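Local coordinates for hypoxanthine-guanine phosphoribosyltransferase (PDB 3ACD), which probably catalyses phosphoribosyl transfer from 5-phospho-alpha-D-ribose 1-diphosphate to hypoxanthine or guanine, making IMP or GMP in purine salvage, at residues 31-36 with 125-130; 41-46 with 50-55; 91-96 with 116-121. One frame throughout, in Å; residues are numbered along the deposited sequence.

How the interactions relate
Interactions 1 and 2 each set a helix or its end against the central parallel sheet of the phosphoribosyltransferase fold; interaction 3 joins a loop to a helix end beside it. Interaction 1 ties the end of helix 16-33 to strand 125-130, interaction 2 seats helix 49-56 against strand 40-45, and interaction 3 brings the loop before strand 97-102 to the end of helix 109-119. The centres of 1 and 2 lie about 14 Å apart and meet where F51 CE2 comes 3.7 Å from A130 C. Interactions 2 and 3 meet with I42 CD1 at 4.0 Å from L118 CD2. The side chain of C43 lies about 10 Å from the bound IMP, that of L118 about 13 Å.

Interaction 1 (31-36 with 125-130); sequences ARDYQG and SVRVAA
D33 and R127 are the nearest backbone pair, yet their CA atoms stand 10.8 Å apart: the end of helix 16-33 rides well above strand 125-130, an inner strand of the phosphoribosyltransferase fold's parallel sheet, and long side chains span the gap. Y34, the first residue to leave helical geometry, lays its ring down toward the strand. Its hydroxyl comes up against the aliphatic stem of R127, with OH 3.2 Å from CD and 3.3 Å from CB. The two side chains run past each other in opposite directions, ring and guanidinium planes 86° apart. At the ring's edge, and in its plane, a water sits 2.7 Å from Y34 OH and donates to S125 OG at 2.8 Å, linking the hydroxyl to the start of the strand. R127 is extended from CG to NE, which carries NH1 out to D33. There OD2 forms a long salt bridge with NH1 (3.5 Å), meeting the guanidinium at its edge, with the carboxylate turned 88° from it. The hydroxyl of Y146 bonds to both D33 OD2 and R127 NH1. The ion pair is thus loose by itself, and this shared phenol probably does much to hold exposed D33 and partly exposed R127 together.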
# COMPACT_ATOMS: atom_id res chain seq x y z
N ALA A 31 17.46 -5.34 -6.04
CA ALA A 31 17.48 -6.66 -6.67
C ALA A 31 18.93 -7.13 -6.87
O ALA A 31 19.25 -8.29 -6.64
CB ALA A 31 16.75 -6.61 -8.00
N ARG A 32 19.78 -6.20 -7.28
CA ARG A 32 21.19 -6.51 -7.50
C ARG A 32 21.91 -6.79 -6.18
O ARG A 32 22.62 -7.78 -6.05
CB ARG A 32 21.89 -5.35 -8.21
CG ARG A 32 23.39 -5.53 -8.37
CD ARG A 32 24.07 -4.29 -8.93
NE ARG A 32 23.61 -3.97 -10.28
CZ ARG A 32 24.11 -2.98 -11.01
NH1 ARG A 32 25.07 -2.21 -10.53
NH2 ARG A 32 23.63 -2.76 -12.23
N ASP A 33 21.71 -5.90 -5.21
CA ASP A 33 22.34 -6.05 -3.90
C ASP A 33 21.90 -7.30 -3.16
O ASP A 33 22.68 -7.89 -2.41
CB ASP A 33 22.05 -4.83 -3.01
CG ASP A 33 22.72 -3.56 -3.51
OD1 ASP A 33 23.53 -3.64 -4.46
OD2 ASP A 33 22.45 -2.49 -2.93
N TYR A 34 20.65 -7.70 -3.37
CA TYR A 34 20.10 -8.87 -2.69
C TYR A 34 20.00 -10.13 -3.54
O TYR A 34 19.20 -11.02 -3.24
CB TYR A 34 18.73 -8.54 -2.11
CG TYR A 34 18.79 -7.62 -0.92
CD1 TYR A 34 18.63 -8.11 0.38
CD2 TYR A 34 19.06 -6.26 -1.07
CE1 TYR A 34 18.72 -7.28 1.48
CE2 TYR A 34 19.16 -5.41 0.02
CZ TYR A 34 18.99 -5.93 1.30
OH TYR A 34 19.08 -5.11 2.39
N GLN A 35 20.81 -10.21 -4.59
CA GLN A 35 20.78 -11.39 -5.44
C GLN A 35 21.07 -12.62 -4.57
O GLN A 35 21.95 -12.59 -3.71
CB GLN A 35 21.83 -11.27 -6.55
CG GLN A 35 23.25 -11.06 -6.05
CD GLN A 35 24.23 -10.82 -7.18
OE1 GLN A 35 24.41 -11.67 -8.06
NE2 GLN A 35 24.89 -9.66 -7.17
N GLY A 36 20.30 -13.68 -4.79
CA GLY A 36 20.48 -14.91 -4.03
C GLY A 36 19.90 -14.86 -2.63
O GLY A 36 20.02 -15.82 -1.87
N SER A 125 20.24 -8.91 8.90
CA SER A 125 20.72 -7.60 8.48
C SER A 125 19.53 -6.67 8.31
O SER A 125 18.39 -7.11 8.21
CB SER A 125 21.47 -7.69 7.14
OG SER A 125 20.59 -8.00 6.08
N VAL A 126 19.81 -5.37 8.30
CA VAL A 126 18.76 -4.37 8.13
C VAL A 126 19.26 -3.21 7.29
O VAL A 126 20.31 -2.64 7.57
CB VAL A 126 18.28 -3.78 9.48
CG1 VAL A 126 17.19 -2.75 9.23
CG2 VAL A 126 17.78 -4.88 10.40
N ARG A 127 18.51 -2.90 6.24
CA ARG A 127 18.83 -1.76 5.39
C ARG A 127 17.57 -0.92 5.30
O ARG A 127 16.47 -1.41 5.57
CB ARG A 127 19.30 -2.20 4.00
CG ARG A 127 20.76 -2.65 4.01
CD ARG A 127 21.34 -2.81 2.61
NE ARG A 127 22.75 -3.17 2.68
CZ ARG A 127 23.53 -3.38 1.63
NH1 ARG A 127 23.04 -3.26 0.40
NH2 ARG A 127 24.80 -3.70 1.80
N VAL A 128 17.72 0.34 4.94
CA VAL A 128 16.59 1.25 4.87
C VAL A 128 16.35 1.84 3.49
O VAL A 128 17.28 2.29 2.81
CB VAL A 128 16.77 2.42 5.87
CG1 VAL A 128 15.63 3.42 5.74
CG2 VAL A 128 16.83 1.87 7.29
N ALA A 129 15.08 1.84 3.07
CA ALA A 129 14.68 2.43 1.80
C ALA A 129 13.70 3.53 2.19
O ALA A 129 12.76 3.29 2.93
CB ALA A 129 13.99 1.40 0.92
N ALA A 130 13.95 4.74 1.70
CA ALA A 130 13.09 5.88 2.00
C ALA A 130 12.91 6.71 0.74
O ALA A 130 13.86 6.94 0.01
CB ALA A 130 13.72 6.74 3.10
O HOH W 1 18.83 -6.26 4.79

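Interaction 2 (41-46 with 50-55)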
# COMPACT_ATOMS: atom_id res chain seq x y z
N LEU A 41 10.54 -7.06 3.42
CA LEU A 41 10.31 -5.62 3.43
C LEU A 41 9.21 -5.22 4.40
O LEU A 41 8.10 -5.74 4.35
CB LEU A 41 9.96 -5.13 2.02
CG LEU A 41 11.09 -5.10 0.98
CD1 LEU A 41 11.59 -6.51 0.72
CD2 LEU A 41 10.58 -4.48 -0.31
N ILE A 42 9.53 -4.29 5.29
CA ILE A 42 8.57 -3.81 6.27
C ILE A 42 8.13 -2.39 5.94
O ILE A 42 8.93 -1.45 6.02
CB ILE A 42 9.16 -3.84 7.68
CG1 ILE A 42 9.60 -5.27 8.03
CG2 ILE A 42 8.15 -3.30 8.69
CD1 ILE A 42 10.22 -5.40 9.41
N CYS A 43 6.87 -2.25 5.55
CA CYS A 43 6.31 -0.96 5.20
C CYS A 43 5.83 -0.20 6.43
O CYS A 43 5.03 -0.71 7.21
CB CYS A 43 5.14 -1.14 4.23
SG CYS A 43 4.23 0.38 3.87
N VAL A 44 6.34 1.01 6.62
CA VAL A 44 5.93 1.83 7.75
C VAL A 44 4.69 2.62 7.35
O VAL A 44 4.76 3.58 6.57
CB VAL A 44 7.05 2.81 8.18
CG1 VAL A 44 6.57 3.69 9.33
CG2 VAL A 44 8.29 2.03 8.62
N LEU A 45 3.54 2.19 7.86
CA LEU A 45 2.26 2.84 7.57
C LEU A 45 2.13 4.14 8.35
O LEU A 45 2.75 4.30 9.40
CB LEU A 45 1.11 1.90 7.95
CG LEU A 45 0.97 0.62 7.11
CD1 LEU A 45 -0.09 -0.29 7.71
CD2 LEU A 45 0.60 1.00 5.68
N ASN A 46 1.31 5.07 7.87
CA ASN A 46 0.51 4.92 6.65
C ASN A 46 1.21 5.50 5.42
O ASN A 46 0.97 5.05 4.29
CB ASN A 46 -0.83 5.65 6.79
CG ASN A 46 -1.76 5.01 7.80
OD1 ASN A 46 -2.76 5.60 8.20
ND2 ASN A 46 -1.44 3.79 8.21
N ILE A 50 2.31 3.66 -0.76
CA ILE A 50 2.36 3.78 -2.21
C ILE A 50 3.80 3.54 -2.69
O ILE A 50 4.02 2.85 -3.69
CB ILE A 50 1.82 5.17 -2.67
CG1 ILE A 50 0.33 5.25 -2.30
CG2 ILE A 50 2.01 5.34 -4.18
CD1 ILE A 50 -0.42 6.45 -2.86
N PHE A 51 4.76 4.11 -1.98
CA PHE A 51 6.18 3.91 -2.30
C PHE A 51 6.43 2.40 -2.25
O PHE A 51 7.08 1.83 -3.13
CB PHE A 51 7.03 4.65 -1.26
CG PHE A 51 8.51 4.38 -1.37
CD1 PHE A 51 9.16 4.38 -2.60
CD2 PHE A 51 9.27 4.18 -0.21
CE1 PHE A 51 10.54 4.20 -2.68
CE2 PHE A 51 10.66 4.00 -0.28
CZ PHE A 51 11.29 4.01 -1.52
N MET A 52 5.91 1.76 -1.21
CA MET A 52 6.06 0.31 -1.04
C MET A 52 5.45 -0.44 -2.23
O MET A 52 6.09 -1.32 -2.82
CB MET A 52 5.35 -0.13 0.25
CG MET A 52 5.39 -1.63 0.50
SD MET A 52 6.93 -2.22 1.23
CE MET A 52 6.40 -3.83 1.87
N ALA A 53 4.22 -0.10 -2.59
CA ALA A 53 3.54 -0.76 -3.70
C ALA A 53 4.33 -0.67 -5.01
O ALA A 53 4.44 -1.65 -5.74
CB ALA A 53 2.14 -0.15 -3.90
N ASP A 54 4.88 0.50 -5.30
CA ASP A 54 5.65 0.67 -6.53
C ASP A 54 7.03 0.02 -6.44
O ASP A 54 7.49 -0.60 -7.40
CB ASP A 54 5.81 2.15 -6.87
CG ASP A 54 4.49 2.81 -7.24
OD1 ASP A 54 3.48 2.09 -7.35
OD2 ASP A 54 4.48 4.04 -7.43
N LEU A 55 7.67 0.16 -5.29
CA LEU A 55 9.00 -0.40 -5.08
C LEU A 55 9.06 -1.92 -5.20
O LEU A 55 9.92 -2.45 -5.90
CB LEU A 55 9.55 0.02 -3.70
CG LEU A 55 10.96 -0.47 -3.36
CD1 LEU A 55 11.96 0.15 -4.32
CD2 LEU A 55 11.32 -0.11 -1.92
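M52 reaches down from its helix onto C43 and L41, neighbours on the same face of strand 40-45, and nearly all of the close packing is its work. CG stands anti to the backbone N (chi1 178°), and the chain then bends at chi2 (81°), which turns SD and CE toward L41. SD rests 3.7 Å from C43 CB, while M52 CB meets C43 SG at 3.8 Å. Further on, the methyl CE lodges against L41, 3.6 Å from its carbonyl O and 3.8 Å from its CB. Strand 40-45 and helix 49-56 are the first two elements of a beta-alpha-beta unit completed by strand 64-70, and M52 also packs on V101 of the adjoining strand 97-102. The cis peptide between L45 and N46 is consistent with the non-proline cis peptide of the pyrophosphate-binding loop in related HGPRTs. Away from M52 the fit slackens: L55 points toward the strand, but its CD2 comes no nearer than 4.7 Å, to L41 CD2. The helix side bearing partly exposed D54 meets the second subunit: OD2 is salt-bridged to R57 of that subunit and hydrogen-bonded to Y159, while OD1 pairs with R57 of its own chain.

Interaction 3 (91-96 with 116-121); sequences LPIHGR and DYLEAR
I93 and H94 belong to a type II beta turn, I93 to R96, that leads into strand 97-102 of the phosphoribosyltransferase sheet; they pack against L118 and R121 at the C-terminal end of helix 109-119. The same helix opens beside the nucleotide, where T110 binds IMP; the contact lies at its other end. I93 does most of the filling. Its CG1 branch takes the crowded position between the backbone N and the carbonyl carbon (chi1 66°), which sends CD1 straight at the end of the helix. CD1 lies 3.4 Å from L118 O and 3.8 Å from L118 CD2, with R121 CB at 3.7 Å from the same methyl. The stem of R121 crosses the isoleucine at about a right angle, CB and CD both against CG1. On the inner side, H40 and V98 also touch I93. With only a methyl group at I93, as in an alanine, the space between the turn and L118 would probably be left partly unfilled, and the stem of R121 would lose what it lies across. H94 meets the helix end differently: R121 O lies at the edge of the imidazole, near its plane, 3.1 Å from CD2. H94 CA also points its hydrogen at this oxygen, a CA-H...O contact of 3.5 Å with 125° at the hydrogen. A backbone hydrogen bond joins G95 to K122, the residue just after R121. G95 itself takes the positive phi (75°) that the third place of a type II turn calls for. Beyond the apolar stem R121 stays extended from CG to NE; NH1 donates to a water lying in the guanidinium plane at 3.0 Å, and that water in turn gives a weak bond to L91 O at 3.1 Å.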
# COMPACT_ATOMS: atom_id res chain seq x y z
N LEU A 91 5.09 -11.28 10.98
CA LEU A 91 6.04 -12.28 10.51
C LEU A 91 7.36 -12.16 11.26
O LEU A 91 7.75 -11.07 11.68
CB LEU A 91 6.28 -12.13 9.00
CG LEU A 91 5.16 -12.61 8.06
CD1 LEU A 91 3.87 -11.85 8.33
CD2 LEU A 91 5.61 -12.41 6.62
N PRO A 92 8.07 -13.28 11.44
CA PRO A 92 9.35 -13.28 12.15
C PRO A 92 10.42 -12.50 11.39
O PRO A 92 10.45 -12.53 10.16
CB PRO A 92 9.70 -14.76 12.25
CG PRO A 92 8.37 -15.45 12.20
CD PRO A 92 7.65 -14.66 11.13
N ILE A 93 11.28 -11.80 12.11
CA ILE A 93 12.36 -11.08 11.44
C ILE A 93 13.71 -11.61 11.89
O ILE A 93 14.74 -11.24 11.33
CB ILE A 93 12.30 -9.56 11.70
CG1 ILE A 93 12.58 -9.25 13.17
CG2 ILE A 93 10.95 -9.01 11.27
CD1 ILE A 93 12.78 -7.77 13.44
N HIS A 94 13.72 -12.47 12.90
CA HIS A 94 14.98 -13.04 13.36
C HIS A 94 15.62 -13.83 12.23
O HIS A 94 14.97 -14.66 11.59
CB HIS A 94 14.77 -13.94 14.58
CG HIS A 94 16.03 -14.58 15.08
ND1 HIS A 94 16.50 -15.78 14.59
CD2 HIS A 94 16.93 -14.16 16.00
CE1 HIS A 94 17.65 -16.07 15.19
NE2 HIS A 94 17.93 -15.10 16.04
N GLY A 95 16.89 -13.54 11.95
CA GLY A 95 17.59 -14.24 10.89
C GLY A 95 17.21 -13.82 9.48
O GLY A 95 17.70 -14.41 8.52
N ARG A 96 16.35 -12.81 9.34
CA ARG A 96 15.95 -12.35 8.02
C ARG A 96 16.75 -11.12 7.60
O ARG A 96 17.25 -10.38 8.45
CB ARG A 96 14.45 -11.97 7.98
CG ARG A 96 13.43 -13.10 8.19
CD ARG A 96 13.53 -14.18 7.12
NE ARG A 96 13.30 -13.69 5.76
CZ ARG A 96 12.11 -13.40 5.25
NH1 ARG A 96 11.01 -13.53 5.98
NH2 ARG A 96 12.02 -12.97 3.99
N ASP A 116 16.14 0.28 16.35
CA ASP A 116 16.53 -0.35 17.61
C ASP A 116 15.56 -1.49 17.92
O ASP A 116 15.97 -2.55 18.40
CB ASP A 116 16.53 0.66 18.76
CG ASP A 116 17.64 1.69 18.63
OD1 ASP A 116 18.77 1.31 18.26
OD2 ASP A 116 17.39 2.87 18.93
N TYR A 117 14.28 -1.25 17.67
CA TYR A 117 13.25 -2.25 17.92
C TYR A 117 13.51 -3.51 17.09
O TYR A 117 13.50 -4.63 17.62
CB TYR A 117 11.87 -1.69 17.58
CG TYR A 117 10.75 -2.69 17.76
CD1 TYR A 117 10.37 -3.12 19.03
CD2 TYR A 117 10.07 -3.21 16.65
CE1 TYR A 117 9.33 -4.04 19.20
CE2 TYR A 117 9.04 -4.14 16.81
CZ TYR A 117 8.67 -4.55 18.09
OH TYR A 117 7.66 -5.46 18.25
N LEU A 118 13.75 -3.32 15.80
CA LEU A 118 14.01 -4.43 14.89
C LEU A 118 15.31 -5.17 15.23
O LEU A 118 15.35 -6.40 15.21
CB LEU A 118 14.07 -3.93 13.45
CG LEU A 118 12.82 -3.24 12.89
CD1 LEU A 118 13.09 -2.81 11.45
CD2 LEU A 118 11.63 -4.19 12.94
N GLU A 119 16.36 -4.42 15.52
CA GLU A 119 17.65 -5.03 15.84
C GLU A 119 17.57 -5.91 17.08
O GLU A 119 18.31 -6.89 17.19
CB GLU A 119 18.72 -3.95 16.03
CG GLU A 119 19.10 -3.23 14.74
CD GLU A 119 19.75 -4.14 13.71
OE1 GLU A 119 19.80 -5.37 13.94
OE2 GLU A 119 20.21 -3.63 12.67
N ALA A 120 16.68 -5.56 18.00
CA ALA A 120 16.51 -6.32 19.23
C ALA A 120 16.09 -7.76 18.96
O ALA A 120 16.31 -8.65 19.79
CB ALA A 120 15.49 -5.64 20.13
N ARG A 121 15.48 -8.01 17.80
CA ARG A 121 15.05 -9.36 17.45
C ARG A 121 16.12 -10.12 16.68
O ARG A 121 15.91 -11.25 16.25
CB ARG A 121 13.75 -9.31 16.65
CG ARG A 121 12.58 -8.81 17.48
CD ARG A 121 11.27 -9.16 16.83
NE ARG A 121 10.14 -8.77 17.66
CZ ARG A 121 8.88 -9.14 17.43
NH1 ARG A 121 8.61 -9.91 16.39
NH2 ARG A 121 7.91 -8.74 18.23
O HOH W 2 6.57 -11.05 14.51